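Local coordinates for conserved hypothetical protein (PDB 2FNA), which is an archaeal AAA+ ATPase that hydrolyses ATP and binds adenine nucleotide together with magnesium, at the adenosine-5'-diphosphate site. Coordinates in Å, arbitrary orientation; residue numbers count along the deposited sequence, not the author numbering.

The adenosine-5'-diphosphate site. Residues 3, 5-9, 14-16, 38-45, 209, 217, 243-244, 247. With ADP (adenosine-5'-diphosphate), chain B; MG (magnesium ion), chain C.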
# COMPACT_ATOMS: atom_id res chain seq x y z
N LEU A 3 -18.17 5.55 10.11
CA LEU A 3 -17.82 4.59 9.09
C LEU A 3 -17.28 5.24 7.80
O LEU A 3 -16.43 4.68 7.12
CB LEU A 3 -19.02 3.74 8.76
CG LEU A 3 -18.75 2.46 7.98
CD1 LEU A 3 -18.05 1.46 8.92
CD2 LEU A 3 -20.04 1.86 7.42
N ASP A 5 -15.59 8.24 7.50
CA ASP A 5 -14.44 9.14 7.57
C ASP A 5 -13.44 8.86 6.40
O ASP A 5 -13.04 7.72 6.14
CB ASP A 5 -13.69 9.01 8.91
CG ASP A 5 -14.48 9.54 10.08
OD1 ASP A 5 -15.42 10.36 9.90
OD2 ASP A 5 -14.14 9.15 11.21
N THR A 6 -13.10 9.91 5.68
CA THR A 6 -12.20 9.84 4.56
C THR A 6 -10.77 10.09 5.05
O THR A 6 -10.20 11.21 4.87
CB THR A 6 -12.55 10.91 3.47
OG1 THR A 6 -12.43 12.21 4.05
CG2 THR A 6 -13.97 10.68 2.92
N SER A 7 -10.26 9.10 5.75
CA SER A 7 -8.86 8.94 6.14
C SER A 7 -8.76 7.47 6.63
O SER A 7 -9.80 6.82 6.88
CB SER A 7 -8.39 9.97 7.19
OG SER A 7 -9.12 9.89 8.41
N PRO A 8 -7.55 6.90 6.69
CA PRO A 8 -7.46 5.56 7.23
C PRO A 8 -8.02 5.45 8.66
O PRO A 8 -7.76 6.29 9.50
CB PRO A 8 -5.95 5.27 7.16
CG PRO A 8 -5.52 6.07 5.96
CD PRO A 8 -6.22 7.37 6.23
N LYS A 9 -8.80 4.39 8.91
CA LYS A 9 -9.44 4.22 10.21
C LYS A 9 -8.37 3.75 11.17
O LYS A 9 -7.43 3.08 10.75
CB LYS A 9 -10.57 3.19 10.15
CG LYS A 9 -11.70 3.52 9.14
CD LYS A 9 -12.31 4.91 9.35
CE LYS A 9 -13.71 4.99 8.69
NZ LYS A 9 -13.73 4.95 7.16
N ASP A 14 -15.06 1.97 13.88
CA ASP A 14 -15.28 2.76 12.67
C ASP A 14 -15.05 1.96 11.38
O ASP A 14 -15.04 2.53 10.31
CB ASP A 14 -14.31 3.95 12.66
CG ASP A 14 -14.46 4.87 13.88
OD1 ASP A 14 -15.57 4.99 14.44
OD2 ASP A 14 -13.45 5.50 14.27
N PHE A 15 -14.92 0.64 11.47
CA PHE A 15 -14.42 -0.14 10.38
C PHE A 15 -15.31 -1.33 10.11
O PHE A 15 -15.59 -2.10 11.01
CB PHE A 15 -12.98 -0.56 10.73
CG PHE A 15 -12.18 -1.06 9.59
CD1 PHE A 15 -11.59 -0.15 8.69
CD2 PHE A 15 -11.95 -2.42 9.42
CE1 PHE A 15 -10.83 -0.61 7.65
CE2 PHE A 15 -11.20 -2.87 8.37
CZ PHE A 15 -10.62 -1.95 7.48
N PHE A 16 -15.78 -1.47 8.87
CA PHE A 16 -16.65 -2.60 8.48
C PHE A 16 -15.91 -3.94 8.30
O PHE A 16 -15.06 -4.06 7.43
CB PHE A 16 -17.32 -2.27 7.16
CG PHE A 16 -18.19 -3.35 6.62
CD1 PHE A 16 -19.31 -3.77 7.32
CD2 PHE A 16 -17.93 -3.93 5.38
CE1 PHE A 16 -20.13 -4.75 6.81
CE2 PHE A 16 -18.76 -4.91 4.86
CZ PHE A 16 -19.85 -5.32 5.57
N LEU A 38 -5.11 -3.97 -3.43
CA LEU A 38 -5.03 -2.77 -4.25
C LEU A 38 -5.12 -1.54 -3.40
O LEU A 38 -5.62 -1.58 -2.25
CB LEU A 38 -6.17 -2.75 -5.27
CG LEU A 38 -6.16 -3.88 -6.30
CD1 LEU A 38 -7.57 -4.03 -6.99
CD2 LEU A 38 -5.10 -3.69 -7.33
N ARG A 39 -4.68 -0.42 -3.94
CA ARG A 39 -4.93 0.83 -3.30
C ARG A 39 -6.37 0.94 -2.85
O ARG A 39 -7.30 0.51 -3.53
CB ARG A 39 -4.60 1.99 -4.21
CG ARG A 39 -3.19 2.38 -4.19
CD ARG A 39 -2.98 3.64 -5.00
NE ARG A 39 -1.80 3.47 -5.82
CZ ARG A 39 -0.56 3.49 -5.37
NH1 ARG A 39 -0.30 3.70 -4.08
NH2 ARG A 39 0.43 3.29 -6.23
N ARG A 40 -6.53 1.53 -1.67
CA ARG A 40 -7.83 1.89 -1.11
C ARG A 40 -8.67 0.73 -0.67
O ARG A 40 -9.90 0.86 -0.56
CB ARG A 40 -8.60 2.80 -2.08
CG ARG A 40 -8.03 4.16 -2.12
CD ARG A 40 -8.64 4.94 -3.26
NE ARG A 40 -8.13 4.54 -4.57
CZ ARG A 40 -6.96 4.92 -5.07
NH1 ARG A 40 -6.14 5.70 -4.38
NH2 ARG A 40 -6.62 4.54 -6.29
N THR A 41 -8.02 -0.39 -0.34
CA THR A 41 -8.71 -1.58 0.15
C THR A 41 -8.69 -1.71 1.69
O THR A 41 -9.32 -2.60 2.24
CB THR A 41 -8.21 -2.89 -0.53
OG1 THR A 41 -6.79 -2.97 -0.45
CG2 THR A 41 -8.64 -2.96 -2.01
N GLY A 42 -8.00 -0.81 2.37
CA GLY A 42 -8.01 -0.74 3.82
C GLY A 42 -6.74 -1.23 4.49
O GLY A 42 -6.76 -1.50 5.71
N LYS A 43 -5.65 -1.33 3.73
CA LYS A 43 -4.41 -1.91 4.28
C LYS A 43 -3.90 -1.04 5.43
O LYS A 43 -3.68 -1.54 6.51
CB LYS A 43 -3.33 -2.10 3.21
CG LYS A 43 -3.67 -3.04 2.06
CD LYS A 43 -2.52 -3.16 1.08
CE LYS A 43 -2.17 -1.84 0.36
NZ LYS A 43 -3.30 -1.33 -0.45
N SER A 44 -3.73 0.26 5.20
CA SER A 44 -3.21 1.13 6.26
C SER A 44 -4.16 1.13 7.47
O SER A 44 -3.71 1.13 8.62
CB SER A 44 -2.92 2.56 5.77
OG SER A 44 -1.94 2.60 4.74
N SER A 45 -5.47 1.08 7.21
CA SER A 45 -6.49 0.98 8.26
C SER A 45 -6.33 -0.25 9.18
O SER A 45 -6.34 -0.12 10.44
CB SER A 45 -7.91 1.02 7.66
OG SER A 45 -8.19 2.23 6.92
N PHE A 209 -14.65 -5.04 -1.99
CA PHE A 209 -15.95 -5.60 -1.63
C PHE A 209 -16.65 -6.26 -2.81
O PHE A 209 -16.66 -5.73 -3.94
CB PHE A 209 -16.86 -4.53 -1.04
CG PHE A 209 -16.36 -3.92 0.26
CD1 PHE A 209 -15.74 -4.68 1.22
CD2 PHE A 209 -16.59 -2.59 0.55
CE1 PHE A 209 -15.30 -4.10 2.42
CE2 PHE A 209 -16.18 -2.01 1.75
CZ PHE A 209 -15.55 -2.78 2.69
N PHE A 217 -21.87 -2.60 3.59
CA PHE A 217 -21.01 -1.51 4.10
C PHE A 217 -21.77 -0.18 4.13
O PHE A 217 -21.76 0.55 5.13
CB PHE A 217 -19.76 -1.40 3.20
CG PHE A 217 -18.91 -0.19 3.46
CD1 PHE A 217 -18.19 -0.10 4.64
CD2 PHE A 217 -18.81 0.83 2.53
CE1 PHE A 217 -17.40 0.99 4.91
CE2 PHE A 217 -18.01 1.92 2.78
CZ PHE A 217 -17.29 2.02 3.99
N PRO A 243 -13.20 -0.21 -1.34
CA PRO A 243 -13.73 0.43 -0.13
C PRO A 243 -13.55 1.93 -0.03
O PRO A 243 -14.46 2.63 0.44
CB PRO A 243 -12.98 -0.29 1.01
CG PRO A 243 -12.70 -1.64 0.47
CD PRO A 243 -12.37 -1.38 -1.02
N GLY A 244 -12.38 2.42 -0.43
CA GLY A 244 -12.06 3.83 -0.38
C GLY A 244 -13.02 4.69 -1.18
O GLY A 244 -13.37 5.80 -0.75
N THR A 247 -16.49 4.63 0.61
CA THR A 247 -16.36 5.50 1.78
C THR A 247 -16.55 6.98 1.45
O THR A 247 -17.27 7.66 2.16
CB THR A 247 -14.96 5.31 2.43
OG1 THR A 247 -14.77 3.94 2.79
CG2 THR A 247 -14.76 6.16 3.72
PB ADP B . -5.02 1.38 1.59
O1B ADP B . -5.26 -0.06 1.28
O2B ADP B . -4.90 2.23 0.33
O3B ADP B . -3.99 1.68 2.63
PA ADP B . -6.81 2.81 3.47
O1A ADP B . -6.65 2.16 4.81
O2A ADP B . -6.01 4.04 3.35
O3A ADP B . -6.50 1.85 2.19
O5' ADP B . -8.37 2.97 3.23
C5' ADP B . -8.91 3.72 2.13
C4' ADP B . -10.17 4.46 2.58
O4' ADP B . -11.26 3.58 2.72
C3' ADP B . -10.05 5.15 3.90
O3' ADP B . -10.97 6.27 3.88
C2' ADP B . -10.58 4.14 4.89
O2' ADP B . -11.12 4.75 6.06
C1' ADP B . -11.67 3.50 4.08
N9 ADP B . -11.92 2.09 4.34
C8 ADP B . -11.34 1.05 3.70
N7 ADP B . -11.84 -0.10 4.13
C5 ADP B . -12.75 0.19 5.10
C6 ADP B . -13.66 -0.56 5.99
N6 ADP B . -13.69 -1.91 5.95
N1 ADP B . -14.47 0.14 6.83
C2 ADP B . -14.47 1.49 6.87
N3 ADP B . -13.67 2.23 6.09
C4 ADP B . -12.82 1.64 5.21
MG MG C . -2.31 2.78 2.62
O HOH W 1 -2.47 3.07 0.53
O HOH W 2 -1.01 1.28 2.47
O HOH W 3 -3.49 4.45 3.11
O HOH W 4 -0.60 4.05 2.71
O HOH W 5 -11.42 -2.69 3.88
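This is the nucleotide pocket of an AAA+ ATPase, where the Walker A P-loop between strand 32-37 and helix 43-54 cradles the diphosphate of ADP, while the N-terminal segment and helices 211-225 and 243-256 enclose the nucleoside. Beta-phosphate O1B is gripped twice by Lys43, through its backbone N and through NZ (2.9 Å), the latter a salt bridge; the end of the side chain turns NZ back onto O1B. Arg40 N donates to O2B, and Ser44 N runs nearly straight to O3B. Ser44 OG binds the magnesium at 2.2 Å, sharing a near-octahedral shell with beta-phosphate O3B and waters. Phe15 stacks almost parallel to the six-membered ring of ADP (planes 10° apart), its CE1 over C5 and C6. Phe217 points its CE1 edge down onto the opposite face, near C2 and N1, and Pro243 CB packs on that same face by C8. Phe16 reads the adenine edge through its backbone: N donates to N1 (2.9 Å), and O takes N6 on an in-plane lone pair. Lys9, bent at chi2 (-55°) and chi4 (-69°), brings NZ to adenine N3 (2.9 Å) and to the ribose 2'-hydroxyl O2' (2.8 Å), which in turn donates to Ser7 O from above the carbonyl plane (2.6 Å). NZ also donates to Leu3 O from above the carbonyl plane and to Asp5 O on an in-plane lone pair. An alanine in place of Lys9 would remove these NZ bonds and would probably loosen the ribose, the adenine and the N-terminal segment.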